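PDB 5IPW: oligopeptide ABC transporter, periplasmic oligopeptide-binding protein, putative, which probably binds oligopeptides in the periplasm and delivers them to an ABC transporter for uptake across the cytoplasmic membrane. Local coordinates for residues E286-K291 and R302-L307. Sequence-based numbering, arbitrary orientation.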
loop_
_atom_site.group_PDB
_atom_site.type_symbol
_atom_site.label_atom_id
_atom_site.label_comp_id
_atom_site.label_asym_id
_atom_site.label_seq_id
_atom_site.Cartn_x
_atom_site.Cartn_y
_atom_site.Cartn_z
ATOM N N GLU A 286 23.738 8.199 -3.693
ATOM C CA GLU A 286 24.742 8.917 -2.914
ATOM C C GLU A 286 24.612 10.429 -3.049
ATOM O O GLU A 286 24.830 11.152 -2.087
ATOM C CB GLU A 286 26.166 8.452 -3.276
ATOM C CG GLU A 286 26.514 7.055 -2.763
ATOM C CD GLU A 286 25.869 5.929 -3.555
ATOM O OE1 GLU A 286 25.664 6.085 -4.780
ATOM O OE2 GLU A 286 25.571 4.878 -2.947
ATOM N N VAL A 287 24.245 10.913 -4.226
ATOM C CA VAL A 287 23.908 12.335 -4.377
ATOM C C VAL A 287 22.655 12.678 -3.541
ATOM O O VAL A 287 22.537 13.779 -3.002
ATOM C CB VAL A 287 23.667 12.717 -5.853
ATOM C CG1 VAL A 287 23.343 14.202 -5.989
ATOM C CG2 VAL A 287 24.887 12.381 -6.698
ATOM N N ILE A 288 21.731 11.729 -3.427
ATOM C CA ILE A 288 20.513 11.928 -2.640
ATOM C C ILE A 288 20.849 12.119 -1.161
ATOM O O ILE A 288 20.323 13.016 -0.498
ATOM C CB ILE A 288 19.526 10.747 -2.812
ATOM C CG1 ILE A 288 18.980 10.721 -4.246
ATOM C CG2 ILE A 288 18.371 10.848 -1.821
ATOM C CD1 ILE A 288 18.249 9.445 -4.615
ATOM N N LEU A 289 21.733 11.273 -0.654
ATOM C CA LEU A 289 22.058 11.294 0.758
ATOM C C LEU A 289 22.827 12.557 1.139
ATOM O O LEU A 289 22.589 13.136 2.193
ATOM C CB LEU A 289 22.839 10.041 1.129
ATOM C CG LEU A 289 22.999 9.718 2.614
ATOM C CD1 LEU A 289 21.772 10.073 3.445
ATOM C CD2 LEU A 289 23.328 8.240 2.769
ATOM N N LEU A 290 23.726 13.001 0.272
ATOM C CA LEU A 290 24.508 14.198 0.561
ATOM C C LEU A 290 23.661 15.460 0.577
ATOM O O LEU A 290 23.928 16.374 1.347
ATOM C CB LEU A 290 25.649 14.357 -0.446
ATOM C CG LEU A 290 26.784 13.340 -0.307
ATOM C CD1 LEU A 290 27.773 13.532 -1.442
ATOM C CD2 LEU A 290 27.488 13.464 1.037
ATOM N N LYS A 291 22.650 15.510 -0.285
ATOM C CA LYS A 291 21.781 16.677 -0.368
ATOM C C LYS A 291 20.790 16.689 0.790
ATOM O O LYS A 291 20.485 17.747 1.343
ATOM C CB LYS A 291 21.058 16.699 -1.709
ATOM C CG LYS A 291 22.007 16.837 -2.889
ATOM C CD LYS A 291 21.267 16.958 -4.210
ATOM C CE LYS A 291 21.185 18.401 -4.682
ATOM N NZ LYS A 291 22.421 18.804 -5.414
ATOM N N ARG A 302 10.878 9.298 -0.365
ATOM C CA ARG A 302 10.951 8.268 -1.381
ATOM C C ARG A 302 12.259 7.471 -1.344
ATOM O O ARG A 302 12.250 6.262 -1.062
ATOM C CB ARG A 302 10.716 8.855 -2.765
ATOM C CG ARG A 302 10.601 7.785 -3.831
ATOM C CD ARG A 302 9.977 8.336 -5.094
ATOM N NE ARG A 302 9.999 7.368 -6.189
ATOM C CZ ARG A 302 9.227 6.287 -6.270
ATOM N NH1 ARG A 302 8.364 5.995 -5.313
ATOM N NH2 ARG A 302 9.323 5.481 -7.319
ATOM N N HIS A 303 13.382 8.115 -1.621
ATOM C CA HIS A 303 14.634 7.353 -1.654
ATOM C C HIS A 303 15.341 7.349 -0.318
ATOM O O HIS A 303 16.103 6.438 -0.028
ATOM C CB HIS A 303 15.510 7.848 -2.779
ATOM C CG HIS A 303 14.854 7.697 -4.109
ATOM N ND1 HIS A 303 14.400 6.480 -4.569
ATOM C CD2 HIS A 303 14.513 8.608 -5.048
ATOM C CE1 HIS A 303 13.842 6.643 -5.754
ATOM N NE2 HIS A 303 13.894 7.926 -6.066
ATOM N N ILE A 304 15.032 8.353 0.498
ATOM C CA ILE A 304 15.494 8.455 1.882
ATOM C C ILE A 304 15.095 7.217 2.705
ATOM O O ILE A 304 15.907 6.690 3.468
ATOM C CB ILE A 304 14.895 9.707 2.584
ATOM C CG1 ILE A 304 14.934 10.963 1.699
ATOM C CG2 ILE A 304 15.612 9.985 3.897
ATOM C CD1 ILE A 304 16.270 11.254 1.060
ATOM N N GLY A 305 13.848 6.770 2.535
ATOM C CA GLY A 305 13.252 5.694 3.346
ATOM C C GLY A 305 13.679 4.256 3.053
ATOM O O GLY A 305 13.376 3.351 3.838
ATOM N N GLY A 306 14.350 4.030 1.924
ATOM C CA GLY A 306 14.994 2.735 1.638
ATOM C C GLY A 306 16.428 2.699 2.149
ATOM O O GLY A 306 16.907 1.668 2.623
ATOM N N LEU A 307 17.106 3.840 2.038
ATOM C CA LEU A 307 18.445 4.027 2.582
ATOM C C LEU A 307 18.437 3.990 4.114
ATOM O O LEU A 307 19.344 3.421 4.726
ATOM C CB LEU A 307 19.041 5.357 2.094
ATOM C CG LEU A 307 19.207 5.543 0.576
ATOM C CD1 LEU A 307 19.704 6.947 0.255
ATOM C CD2 LEU A 307 20.138 4.497 -0.024
#
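I288 meets both H303 and I304 through the two branches of its side chain, and this fork is the tight part of the contact. Its CG2 branch stands 3.6 Å from CD1 of I304, methyl against methyl, while CD1, at the end of the other branch, lies 3.7 Å from CB of H303. That same CD1 comes obliquely upon the imidazole, 3.9 Å from CG of H303. With CG1 anti to the carbonyl carbon (chi1 -67°) and the chain extended beyond it (chi2 167°), I288 spreads its branches over two neighbours at once, a task suited to a beta-branched residue that is buried. The bent chain of I304 (chi2 -50°) presents its CD1 to the helix, and L317 of helix 311-324 packs on the same side chain. H303 combines two roles: its CB and ring carbons serve as an apolar surface, while NE2 is hydrogen-bonded to D72, which also forms a salt bridge with R302. CG of R302 lies over the centre of one face of the ring, 3.9 Å above its plane. In this family 5 solute-binding protein the contact joins helix 285-293, which follows strand 276-281, to the short helix 304-307, which follows strand 299-300; the two strands belong to different sheets. Packing is looser at L289, where CB is 4.5 Å from CD1 of L307. The long apolar chains of these partly exposed leucines still bury surface there, and L289 also rests on N313 and L317. Beyond the contact, E286 carries a charge that suits its exposed position.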